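PDB 6FBM: gram-negative insecticidal protein from Chromobacterium piscinae, which acts as an insecticidal toxin, probably by oligomerising on target membranes and forming pores through its membrane attack complex/perforin (MACPF) domain. Local coordinates for residues Lys316-Asp321 and Gly381-Pro386; Arg416-Val421 and Ser443-Val448; Cys482-Pro487 and Glu499-Ser504. All blocks are in the same frame, centred on the assembly; numbering follows the deposited sequence.

Contact 1: residues Lys316-Asp321 and Gly381-Pro386; sequences KVLLMD and GVLKAP
Leu318 reaches across to Val382 with a single methyl, CD2, which lies 3.4 Å from Val382 CG2. The two side chains run alongside each other, pointing opposite ways, so flank meets flank. That same CD2 also rests on the branched end of Leu383, 3.7 Å from Leu383 CD2 and 3.8 Å from Leu383 CG, and one leucine methyl thereby fills the angle between two neighbouring residues. In Leu318 the CD1 branch continues the chain away from CA (chi2 175°), leaving CD2 as the arm that swings out to the side; Leu383 receives it with its whole branched end.

Val382 works as a fork. CG2 takes Leu318, while CG1 stands 4.2 Å from Val317 CG2, a looser touch. Beta-branched valines suit this spot because their methyls begin right at the backbone and spread over a partner without a long, flexible stem, whereas the longer leucines carry their methyls farther out between the two segments. No hydrogen bond crosses here, and the cohesion is apolar packing in a largely buried place.

Strand 318-321 lies between strands 373-376 and 513-515 of a mixed sheet, and strand 383-384 is an edge of a separate antiparallel sheet beside 439-441. Val440 of that second sheet touches both Leu318 and Leu383, and the contact is thus a small hydrophobic seam between two sheets.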
ATOM      1  N   LYS A 316     -28.938  44.456 -25.923  1.00 24.27           N
ATOM      2  CA  LYS A 316     -28.562  45.101 -27.155  1.00 23.74           C
ATOM      3  C   LYS A 316     -27.587  44.183 -27.886  1.00 21.78           C
ATOM      4  O   LYS A 316     -26.371  44.251 -27.671  1.00 19.79           O
ATOM      5  CB  LYS A 316     -27.921  46.470 -26.875  1.00 25.22           C
ATOM      6  CG  LYS A 316     -28.737  47.444 -26.017  1.00 25.65           C
ATOM      7  CD  LYS A 316     -29.615  48.314 -26.864  1.00 26.84           C
ATOM      8  CE  LYS A 316     -30.698  49.065 -26.089  1.00 28.66           C
ATOM      9  NZ  LYS A 316     -30.228  50.409 -25.639  1.00 28.47           N
ATOM     10  N   VAL A 317     -28.119  43.325 -28.758  1.00 19.67           N
ATOM     11  CA  VAL A 317     -27.297  42.285 -29.409  1.00 18.93           C
ATOM     12  C   VAL A 317     -27.045  42.461 -30.879  1.00 18.36           C
ATOM     13  O   VAL A 317     -26.278  41.690 -31.471  1.00 20.16           O
ATOM     14  CB  VAL A 317     -27.889  40.884 -29.178  1.00 18.42           C
ATOM     15  CG1 VAL A 317     -27.810  40.541 -27.703  1.00 17.27           C
ATOM     16  CG2 VAL A 317     -29.337  40.769 -29.707  1.00 19.58           C
ATOM     17  N   LEU A 318     -27.661  43.480 -31.477  1.00 18.16           N
ATOM     18  CA  LEU A 318     -27.398  43.832 -32.857  1.00 16.29           C
ATOM     19  C   LEU A 318     -26.632  45.124 -32.875  1.00 16.20           C
ATOM     20  O   LEU A 318     -27.077  46.132 -32.353  1.00 16.92           O
ATOM     21  CB  LEU A 318     -28.700  43.948 -33.630  1.00 15.62           C
ATOM     22  CG  LEU A 318     -29.459  42.642 -33.851  1.00 15.70           C
ATOM     23  CD1 LEU A 318     -30.804  42.882 -34.536  1.00 14.95           C
ATOM     24  CD2 LEU A 318     -28.633  41.655 -34.667  1.00 15.87           C
ATOM     25  N   LEU A 319     -25.471  45.071 -33.500  1.00 16.86           N
ATOM     26  CA  LEU A 319     -24.644  46.230 -33.711  1.00 17.80           C
ATOM     27  C   LEU A 319     -25.089  46.846 -35.021  1.00 19.25           C
ATOM     28  O   LEU A 319     -24.947  46.234 -36.080  1.00 18.95           O
ATOM     29  CB  LEU A 319     -23.196  45.773 -33.776  1.00 17.83           C
ATOM     30  CG  LEU A 319     -22.065  46.789 -33.867  1.00 17.63           C
ATOM     31  CD1 LEU A 319     -22.088  47.781 -32.728  1.00 17.73           C
ATOM     32  CD2 LEU A 319     -20.750  46.035 -33.934  1.00 17.36           C
ATOM     33  N   MET A 320     -25.624  48.065 -34.938  1.00 20.79           N
ATOM     34  CA  MET A 320     -26.115  48.799 -36.111  1.00 20.94           C
ATOM     35  C   MET A 320     -25.094  49.806 -36.665  1.00 22.08           C
ATOM     36  O   MET A 320     -24.394  50.518 -35.932  1.00 23.81           O
ATOM     37  CB  MET A 320     -27.383  49.555 -35.751  1.00 20.72           C
ATOM     38  CG  MET A 320     -28.119  50.109 -36.937  1.00 21.56           C
ATOM     39  SD  MET A 320     -29.749  50.736 -36.482  1.00 21.29           S
ATOM     40  CE  MET A 320     -29.324  52.122 -35.412  1.00 21.84           C
ATOM     41  N   ASP A 321     -25.046  49.866 -37.984  1.00 20.64           N
ATOM     42  CA  ASP A 321     -24.441  50.962 -38.708  1.00 21.10           C
ATOM     43  C   ASP A 321     -25.587  51.585 -39.518  1.00 21.54           C
ATOM     44  O   ASP A 321     -26.060  50.985 -40.483  1.00 19.95           O
ATOM     45  CB  ASP A 321     -23.311  50.424 -39.584  1.00 21.31           C
ATOM     46  CG  ASP A 321     -22.702  51.485 -40.471  1.00 20.73           C
ATOM     47  OD1 ASP A 321     -23.215  52.619 -40.479  1.00 20.93           O
ATOM     48  OD2 ASP A 321     -21.756  51.171 -41.199  1.00 21.92           O
ATOM     49  N   GLY A 381     -26.603  33.902 -33.363  1.00 16.16           N
ATOM     50  CA  GLY A 381     -27.533  33.450 -34.404  1.00 15.83           C
ATOM     51  C   GLY A 381     -28.832  34.224 -34.482  1.00 15.68           C
ATOM     52  O   GLY A 381     -29.842  33.681 -34.951  1.00 16.02           O
ATOM     53  N   VAL A 382     -28.837  35.472 -34.033  1.00 15.02           N
ATOM     54  CA  VAL A 382     -30.028  36.348 -34.196  1.00 14.64           C
ATOM     55  C   VAL A 382     -30.270  36.827 -35.624  1.00 14.03           C
ATOM     56  O   VAL A 382     -31.397  37.197 -35.975  1.00 14.28           O
ATOM     57  CB  VAL A 382     -29.998  37.583 -33.268  1.00 15.45           C
ATOM     58  CG1 VAL A 382     -30.078  37.165 -31.815  1.00 15.94           C
ATOM     59  CG2 VAL A 382     -28.765  38.423 -33.484  1.00 15.49           C
ATOM     60  N   LEU A 383     -29.191  36.869 -36.414  1.00 13.22           N
ATOM     61  CA  LEU A 383     -29.265  37.072 -37.841  1.00 12.58           C
ATOM     62  C   LEU A 383     -29.027  35.740 -38.480  1.00 13.02           C
ATOM     63  O   LEU A 383     -28.077  35.039 -38.134  1.00 13.40           O
ATOM     64  CB  LEU A 383     -28.185  38.042 -38.309  1.00 12.38           C
ATOM     65  CG  LEU A 383     -28.229  39.441 -37.676  1.00 12.43           C
ATOM     66  CD1 LEU A 383     -27.094  40.287 -38.210  1.00 12.12           C
ATOM     67  CD2 LEU A 383     -29.582  40.112 -37.898  1.00 12.30           C
ATOM     68  N   LYS A 384     -29.884  35.396 -39.431  1.00 13.08           N
ATOM     69  CA  LYS A 384     -29.730  34.178 -40.198  1.00 13.31           C
ATOM     70  C   LYS A 384     -30.178  34.445 -41.605  1.00 12.68           C
ATOM     71  O   LYS A 384     -31.167  35.144 -41.806  1.00 12.65           O
ATOM     72  CB  LYS A 384     -30.583  33.074 -39.580  1.00 14.48           C
ATOM     73  CG  LYS A 384     -30.286  31.704 -40.095  1.00 15.65           C
ATOM     74  CD  LYS A 384     -31.014  30.632 -39.337  1.00 17.26           C
ATOM     75  CE  LYS A 384     -30.541  29.288 -39.886  1.00 18.30           C
ATOM     76  NZ  LYS A 384     -31.198  28.226 -39.127  1.00 20.50           N
ATOM     77  N   ALA A 385     -29.472  33.889 -42.587  1.00 12.58           N
ATOM     78  CA  ALA A 385     -29.873  34.035 -44.001  1.00 12.50           C
ATOM     79  C   ALA A 385     -31.304  33.544 -44.256  1.00 12.76           C
ATOM     80  O   ALA A 385     -31.794  32.631 -43.571  1.00 12.70           O
ATOM     81  CB  ALA A 385     -28.903  33.301 -44.933  1.00 12.39           C
ATOM     82  N   PRO A 386     -31.987  34.146 -45.259  1.00 13.51           N
ATOM     83  CA  PRO A 386     -33.292  33.643 -45.667  1.00 13.02           C
ATOM     84  C   PRO A 386     -33.191  32.285 -46.299  1.00 12.74           C
ATOM     85  O   PRO A 386     -32.148  31.941 -46.821  1.00 14.38           O
ATOM     86  CB  PRO A 386     -33.757  34.690 -46.690  1.00 13.00           C
ATOM     87  CG  PRO A 386     -32.532  35.307 -47.228  1.00 13.04           C
ATOM     88  CD  PRO A 386     -31.555  35.287 -46.099  1.00 13.17           C
TER

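Contact 2: residues Arg416-Val421 and Ser443-Val448; sequences RALGDV and SLCADV
Arg416 and Leu418 meet Cys445 and Asp447 in a partly buried contact, apolar at one end and bridged by water at the other, in the beta-rich C-terminal part of the chain that probably corresponds to the beta-tripod named for this family. No direct hydrogen bond joins the two segments. The chain running through strand 506-508 helps to explain this: 445-447 pairs antiparallel with that strand, and Ala417 forms backbone bonds with Ser504 and Ala506, so both sides are tied to the same intervening chain.

The apolar end centres on the Cys445 sulfur. Leu418 CD2 approaches Cys445 SG to 4.1 Å, and Arg416 CB lies 4.4 Å from the same Cys445 SG, so the base of the arginine chain lines the same spot. Cysteine fits because its one large, polarisable atom makes a van der Waals surface without needing a strong polar partner; with chi1 at -55°, SG stands anti to the carbonyl carbon on the side facing Leu418. Val440 touches both Leu418 and Cys445 from strand 439-441. Farther along the loop, Asp420 forms a salt bridge with Arg408.

Arginine suits the boundary position: its methylene base can lie against sulfur while the charged head extends toward Asp447 and the water between them. Asp447 OD1 sits at the edge of the guanidinium, near its plane, but at 4.4 Å from Arg416 NE it is too distant for a salt bridge, although the opposite charges probably still attract. Water 1 spans the gap, donating to Asp447 OD1 at 2.8 Å and accepting a weak bond from Arg416 NE at 3.2 Å.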
ATOM      1  N   ARG A 416     -37.706  36.766 -39.169  1.00 19.75           N
ATOM      2  CA  ARG A 416     -38.545  37.707 -39.911  1.00 20.24           C
ATOM      3  C   ARG A 416     -37.692  38.560 -40.817  1.00 20.36           C
ATOM      4  O   ARG A 416     -36.560  38.879 -40.479  1.00 20.27           O
ATOM      5  CB  ARG A 416     -39.231  38.677 -38.942  1.00 20.86           C
ATOM      6  CG  ARG A 416     -40.089  38.039 -37.882  1.00 19.77           C
ATOM      7  CD  ARG A 416     -41.411  37.590 -38.467  1.00 19.86           C
ATOM      8  NE  ARG A 416     -42.204  37.023 -37.391  1.00 20.59           N
ATOM      9  CZ  ARG A 416     -42.095  35.791 -36.903  1.00 20.17           C
ATOM     10  NH1 ARG A 416     -41.254  34.921 -37.425  1.00 20.15           N
ATOM     11  NH2 ARG A 416     -42.858  35.446 -35.878  1.00 20.92           N
ATOM     12  N   ALA A 417     -38.253  38.951 -41.956  1.00 19.84           N
ATOM     13  CA  ALA A 417     -37.595  39.903 -42.848  1.00 18.28           C
ATOM     14  C   ALA A 417     -38.061  41.321 -42.510  1.00 17.53           C
ATOM     15  O   ALA A 417     -39.186  41.530 -42.072  1.00 16.76           O
ATOM     16  CB  ALA A 417     -37.894  39.561 -44.292  1.00 18.08           C
ATOM     17  N   LEU A 418     -37.158  42.282 -42.671  1.00 16.23           N
ATOM     18  CA  LEU A 418     -37.426  43.674 -42.325  1.00 14.53           C
ATOM     19  C   LEU A 418     -37.745  44.558 -43.528  1.00 13.42           C
ATOM     20  O   LEU A 418     -38.326  45.635 -43.366  1.00 12.64           O
ATOM     21  CB  LEU A 418     -36.252  44.261 -41.571  1.00 14.84           C
ATOM     22  CG  LEU A 418     -35.771  43.479 -40.341  1.00 15.76           C
ATOM     23  CD1 LEU A 418     -34.790  44.333 -39.537  1.00 15.56           C
ATOM     24  CD2 LEU A 418     -36.945  43.048 -39.450  1.00 15.64           C
ATOM     25  N   GLY A 419     -37.407  44.091 -44.734  1.00 12.04           N
ATOM     26  CA  GLY A 419     -37.713  44.824 -45.940  1.00 11.32           C
ATOM     27  C   GLY A 419     -37.652  44.000 -47.195  1.00 10.71           C
ATOM     28  O   GLY A 419     -36.873  43.062 -47.286  1.00 10.47           O
ATOM     29  N   ASP A 420     -38.463  44.387 -48.179  1.00 10.40           N
ATOM     30  CA  ASP A 420     -38.453  43.722 -49.473  1.00 10.38           C
ATOM     31  C   ASP A 420     -37.370  44.283 -50.366  1.00 10.01           C
ATOM     32  O   ASP A 420     -36.759  45.286 -50.059  1.00  9.48           O
ATOM     33  CB  ASP A 420     -39.825  43.821 -50.134  1.00 10.32           C
ATOM     34  CG  ASP A 420     -40.891  43.051 -49.385  1.00 10.19           C
ATOM     35  OD1 ASP A 420     -40.566  42.090 -48.669  1.00  9.87           O
ATOM     36  OD2 ASP A 420     -42.072  43.407 -49.509  1.00 10.12           O
ATOM     37  N   VAL A 421     -37.171  43.596 -51.475  1.00 10.23           N
ATOM     38  CA  VAL A 421     -36.163  43.920 -52.463  1.00 10.41           C
ATOM     39  C   VAL A 421     -36.821  43.957 -53.825  1.00 10.78           C
ATOM     40  O   VAL A 421     -37.471  42.988 -54.234  1.00 11.39           O
ATOM     41  CB  VAL A 421     -35.086  42.831 -52.482  1.00 10.19           C
ATOM     42  CG1 VAL A 421     -34.098  43.078 -53.599  1.00  9.88           C
ATOM     43  CG2 VAL A 421     -34.395  42.756 -51.123  1.00 10.28           C
ATOM     44  N   SER A 443     -37.606  37.181 -31.617  1.00 24.10           N
ATOM     45  CA  SER A 443     -37.358  37.759 -30.314  1.00 23.94           C
ATOM     46  C   SER A 443     -36.918  39.229 -30.334  1.00 23.98           C
ATOM     47  O   SER A 443     -37.232  39.978 -29.403  1.00 26.20           O
ATOM     48  CB  SER A 443     -36.307  36.923 -29.588  1.00 24.69           C
ATOM     49  OG  SER A 443     -35.119  36.811 -30.365  1.00 24.25           O
ATOM     50  N   LEU A 444     -36.202  39.633 -31.384  1.00 23.17           N
ATOM     51  CA  LEU A 444     -35.730  41.010 -31.528  1.00 22.06           C
ATOM     52  C   LEU A 444     -36.669  41.898 -32.325  1.00 23.33           C
ATOM     53  O   LEU A 444     -36.430  43.103 -32.453  1.00 22.92           O
ATOM     54  CB  LEU A 444     -34.368  41.017 -32.218  1.00 21.12           C
ATOM     55  CG  LEU A 444     -33.324  40.038 -31.702  1.00 19.57           C
ATOM     56  CD1 LEU A 444     -31.981  40.377 -32.353  1.00 18.48           C
ATOM     57  CD2 LEU A 444     -33.224  40.111 -30.190  1.00 18.84           C
ATOM     58  N   CYS A 445     -37.748  41.328 -32.858  1.00 23.99           N
ATOM     59  CA  CYS A 445     -38.632  42.058 -33.749  1.00 24.21           C
ATOM     60  C   CYS A 445     -40.020  42.193 -33.169  1.00 24.47           C
ATOM     61  O   CYS A 445     -40.425  41.425 -32.283  1.00 24.87           O
ATOM     62  CB  CYS A 445     -38.735  41.340 -35.087  1.00 25.25           C
ATOM     63  SG  CYS A 445     -37.152  41.036 -35.878  1.00 24.14           S
ATOM     64  N   ALA A 446     -40.731  43.194 -33.690  1.00 24.95           N
ATOM     65  CA  ALA A 446     -42.149  43.431 -33.419  1.00 25.01           C
ATOM     66  C   ALA A 446     -42.913  43.293 -34.730  1.00 24.78           C
ATOM     67  O   ALA A 446     -42.474  43.823 -35.755  1.00 25.30           O
ATOM     68  CB  ALA A 446     -42.343  44.822 -32.849  1.00 24.04           C
ATOM     69  N   ASP A 447     -44.056  42.606 -34.691  1.00 24.06           N
ATOM     70  CA  ASP A 447     -44.952  42.513 -35.855  1.00 25.05           C
ATOM     71  C   ASP A 447     -45.279  43.899 -36.392  1.00 25.36           C
ATOM     72  O   ASP A 447     -45.350  44.871 -35.626  1.00 24.58           O
ATOM     73  CB  ASP A 447     -46.274  41.820 -35.478  1.00 24.64           C
ATOM     74  CG  ASP A 447     -46.092  40.365 -35.090  1.00 24.91           C
ATOM     75  OD1 ASP A 447     -45.090  39.729 -35.516  1.00 24.38           O
ATOM     76  OD2 ASP A 447     -46.982  39.860 -34.377  1.00 24.36           O
ATOM     77  N   VAL A 448     -45.469  44.003 -37.707  1.00 25.87           N
ATOM     78  CA  VAL A 448     -45.776  45.311 -38.299  1.00 24.80           C
ATOM     79  C   VAL A 448     -47.152  45.771 -37.790  1.00 24.30           C
ATOM     80  O   VAL A 448     -48.091  44.991 -37.727  1.00 23.37           O
ATOM     81  CB  VAL A 448     -45.702  45.303 -39.833  1.00 24.01           C
ATOM     82  CG1 VAL A 448     -46.091  46.655 -40.401  1.00 23.72           C
ATOM     83  CG2 VAL A 448     -44.294  44.967 -40.286  1.00 24.61           C
TER
HETATM   84  O   HOH W   1     -44.249  39.359 -38.114  1.00 17.06           O

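Contact 3: residues Cys482-Pro487 and Glu499-Ser504; sequences CFAGVP and ERLRGS
Apolar packing joins the segments through Leu501, whose two methyls spread over successive residues of the strand: CD1 of Leu501 lies 4.3 Å from Ala484 CB. The isobutyl group projects toward the strand, and its other branch makes a van der Waals touch on the backbone carbonyl, Leu501 CD2 lying 4.4 Å from Gly485 O. The small side chain of Ala484 and the bare backbone of Gly485 suit the place, since their small size leaves room for the leucine fork over the strand. At the exposed margin Pro487 CG comes within 4.3 Å of Arg500 NH1, a light van der Waals touch that meets the guanidinium obliquely.

Charge is confined to one side. Within 499-504, Arg502 NE makes a salt bridge to Glu499 OE2 at 2.9 Å, arriving on the syn side of the carboxylate, 18° out of its plane, while the oxygen lies 35° out of the guanidinium plane. Weak bonds from Arg502 NE and NH2 to Glu499 OE1 add to the grip and should limit rotation of the arginine head. Such long charged residues suit an exposed surface.

Backbone bonds shape the chain that presents Leu501. Arg502 N bonds to Glu499 O, and Ser504 N to Leu501 O at 3.2 Å. The latter closes a type II beta turn with Gly503 at its third position, where positive phi (90°) readily accommodates glycine. Leu501 also touches Val448 and Leu451.

A separate polar tie, from Gly485 N to Asp420 OD2, holds strand 484-486 to the 416-421 loop. The whole is a short helix, 495-500, followed by a tight turn whose leucine packs on a three-stranded antiparallel sheet, 484-486 being one of its edge strands.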
ATOM      1  N   CYS A 482     -36.898  50.927 -44.710  1.00 12.54           N
ATOM      2  CA  CYS A 482     -37.117  49.877 -45.674  1.00 12.65           C
ATOM      3  C   CYS A 482     -38.577  49.880 -46.094  1.00 12.23           C
ATOM      4  O   CYS A 482     -39.390  50.687 -45.590  1.00 11.27           O
ATOM      5  CB  CYS A 482     -36.710  48.556 -45.020  1.00 13.27           C
ATOM      6  SG  CYS A 482     -34.916  48.447 -44.683  1.00 13.03           S
ATOM      7  N   PHE A 483     -38.914  48.984 -47.016  1.00 12.38           N
ATOM      8  CA  PHE A 483     -40.284  48.898 -47.487  1.00 12.80           C
ATOM      9  C   PHE A 483     -40.833  47.486 -47.484  1.00 12.81           C
ATOM     10  O   PHE A 483     -40.090  46.529 -47.324  1.00 13.37           O
ATOM     11  CB  PHE A 483     -40.427  49.536 -48.868  1.00 12.78           C
ATOM     12  CG  PHE A 483     -39.471  49.021 -49.876  1.00 12.80           C
ATOM     13  CD1 PHE A 483     -38.228  49.605 -50.011  1.00 13.23           C
ATOM     14  CD2 PHE A 483     -39.821  47.977 -50.718  1.00 12.73           C
ATOM     15  CE1 PHE A 483     -37.330  49.142 -50.962  1.00 13.26           C
ATOM     16  CE2 PHE A 483     -38.942  47.523 -51.682  1.00 12.34           C
ATOM     17  CZ  PHE A 483     -37.702  48.099 -51.804  1.00 12.55           C
ATOM     18  N   ALA A 484     -42.146  47.385 -47.634  1.00 12.64           N
ATOM     19  CA  ALA A 484     -42.833  46.120 -47.767  1.00 13.08           C
ATOM     20  C   ALA A 484     -43.888  46.293 -48.839  1.00 13.78           C
ATOM     21  O   ALA A 484     -44.605  47.288 -48.823  1.00 14.79           O
ATOM     22  CB  ALA A 484     -43.493  45.761 -46.454  1.00 12.85           C
ATOM     23  N   GLY A 485     -43.977  45.358 -49.769  1.00 14.31           N
ATOM     24  CA  GLY A 485     -45.036  45.334 -50.760  1.00 15.14           C
ATOM     25  C   GLY A 485     -46.389  44.865 -50.222  1.00 16.78           C
ATOM     26  O   GLY A 485     -46.493  43.859 -49.515  1.00 18.24           O
ATOM     27  N   VAL A 486     -47.427  45.606 -50.572  1.00 17.75           N
ATOM     28  CA  VAL A 486     -48.816  45.197 -50.388  1.00 18.89           C
ATOM     29  C   VAL A 486     -49.361  44.940 -51.787  1.00 19.23           C
ATOM     30  O   VAL A 486     -49.185  45.781 -52.664  1.00 20.50           O
ATOM     31  CB  VAL A 486     -49.624  46.323 -49.702  1.00 19.31           C
ATOM     32  CG1 VAL A 486     -51.037  45.894 -49.438  1.00 19.35           C
ATOM     33  CG2 VAL A 486     -48.979  46.721 -48.373  1.00 19.35           C
ATOM     34  N   PRO A 487     -50.043  43.799 -52.020  1.00 20.32           N
ATOM     35  CA  PRO A 487     -50.447  43.440 -53.414  1.00 20.01           C
ATOM     36  C   PRO A 487     -51.710  44.172 -53.959  1.00 21.61           C
ATOM     37  O   PRO A 487     -52.494  43.596 -54.709  1.00 23.02           O
ATOM     38  CB  PRO A 487     -50.671  41.929 -53.320  1.00 18.82           C
ATOM     39  CG  PRO A 487     -51.148  41.730 -51.936  1.00 19.13           C
ATOM     40  CD  PRO A 487     -50.449  42.752 -51.056  1.00 19.96           C
ATOM     41  N   GLU A 499     -52.112  42.235 -41.469  1.00 32.27           N
ATOM     42  CA  GLU A 499     -52.159  40.831 -41.043  1.00 34.61           C
ATOM     43  C   GLU A 499     -51.365  39.904 -41.949  1.00 35.00           C
ATOM     44  O   GLU A 499     -50.706  38.973 -41.468  1.00 34.95           O
ATOM     45  CB  GLU A 499     -53.611  40.304 -40.969  1.00 37.24           C
ATOM     46  CG  GLU A 499     -54.142  40.156 -39.560  1.00 38.96           C
ATOM     47  CD  GLU A 499     -53.354  39.124 -38.767  1.00 39.77           C
ATOM     48  OE1 GLU A 499     -53.246  37.953 -39.207  1.00 35.93           O
ATOM     49  OE2 GLU A 499     -52.843  39.511 -37.698  1.00 41.80           O
ATOM     50  N   ARG A 500     -51.439  40.154 -43.251  1.00 31.97           N
ATOM     51  CA  ARG A 500     -50.716  39.362 -44.239  1.00 33.16           C
ATOM     52  C   ARG A 500     -49.205  39.331 -43.956  1.00 30.70           C
ATOM     53  O   ARG A 500     -48.555  38.317 -44.200  1.00 27.94           O
ATOM     54  CB  ARG A 500     -51.014  39.889 -45.655  1.00 36.16           C
ATOM     55  CG  ARG A 500     -50.194  39.289 -46.796  1.00 39.44           C
ATOM     56  CD  ARG A 500     -50.344  37.769 -46.918  1.00 43.82           C
ATOM     57  NE  ARG A 500     -51.524  37.407 -47.712  1.00 48.03           N
ATOM     58  CZ  ARG A 500     -51.622  37.533 -49.045  1.00 51.31           C
ATOM     59  NH1 ARG A 500     -50.612  38.017 -49.766  1.00 52.64           N
ATOM     60  NH2 ARG A 500     -52.740  37.187 -49.666  1.00 53.67           N
ATOM     61  N   LEU A 501     -48.675  40.429 -43.415  1.00 30.02           N
ATOM     62  CA  LEU A 501     -47.256  40.549 -43.080  1.00 32.75           C
ATOM     63  C   LEU A 501     -46.833  39.780 -41.829  1.00 33.79           C
ATOM     64  O   LEU A 501     -45.651  39.574 -41.612  1.00 34.26           O
ATOM     65  CB  LEU A 501     -46.884  42.040 -42.881  1.00 32.56           C
ATOM     66  CG  LEU A 501     -47.087  43.013 -44.036  1.00 31.85           C
ATOM     67  CD1 LEU A 501     -46.537  44.385 -43.698  1.00 30.75           C
ATOM     68  CD2 LEU A 501     -46.476  42.478 -45.336  1.00 31.29           C
ATOM     69  N   ARG A 502     -47.785  39.390 -40.984  1.00 34.72           N
ATOM     70  CA  ARG A 502     -47.487  38.773 -39.678  1.00 32.91           C
ATOM     71  C   ARG A 502     -46.899  37.384 -39.859  1.00 28.83           C
ATOM     72  O   ARG A 502     -47.422  36.582 -40.612  1.00 27.36           O
ATOM     73  CB  ARG A 502     -48.723  38.749 -38.785  1.00 34.53           C
ATOM     74  CG  ARG A 502     -48.385  38.713 -37.289  1.00 37.55           C
ATOM     75  CD  ARG A 502     -49.658  38.704 -36.391  1.00 39.82           C
ATOM     76  NE  ARG A 502     -50.705  37.755 -36.839  1.00 43.69           N
ATOM     77  CZ  ARG A 502     -50.983  36.544 -36.338  1.00 43.66           C
ATOM     78  NH1 ARG A 502     -50.343  36.070 -35.271  1.00 45.15           N
ATOM     79  NH2 ARG A 502     -51.950  35.834 -36.898  1.00 41.45           N
ATOM     80  N   GLY A 503     -45.778  37.119 -39.192  1.00 26.88           N
ATOM     81  CA  GLY A 503     -45.039  35.868 -39.356  1.00 26.45           C
ATOM     82  C   GLY A 503     -43.971  35.882 -40.432  1.00 25.59           C
ATOM     83  O   GLY A 503     -43.158  34.977 -40.482  1.00 29.49           O
ATOM     84  N   SER A 504     -43.958  36.899 -41.283  1.00 23.78           N
ATOM     85  CA  SER A 504     -43.040  36.998 -42.419  1.00 22.71           C
ATOM     86  C   SER A 504     -42.197  38.273 -42.366  1.00 21.06           C
ATOM     87  O   SER A 504     -40.982  38.221 -42.430  1.00 21.00           O
ATOM     88  CB  SER A 504     -43.840  36.980 -43.710  1.00 22.86           C
ATOM     89  OG  SER A 504     -44.327  35.689 -43.966  1.00 24.18           O
TER

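In the fold
The three contacts follow one another along the chain on the same side of its centre, and each has an apolar part. Contact 1, nearest that centre, is purely hydrophobic. Contact 2 is partly buried and adds a hydrated charge pair, while contact 3 combines a buried leucine with exposed arginines. Contacts 1 and 2 touch through Leu444, whose CD1 packs on Leu318, Val382 and Val317, continuing the hydrophobic seam, and both rest on Val440 of strand 439-441. Contacts 2 and 3, with centres about 9 Å apart, are joined by polar means: Asp420 N probably bonds to Phe483 O at 2.8 Å. Contacts 1 and 3 do not touch, their nearest atoms being about 9 Å apart.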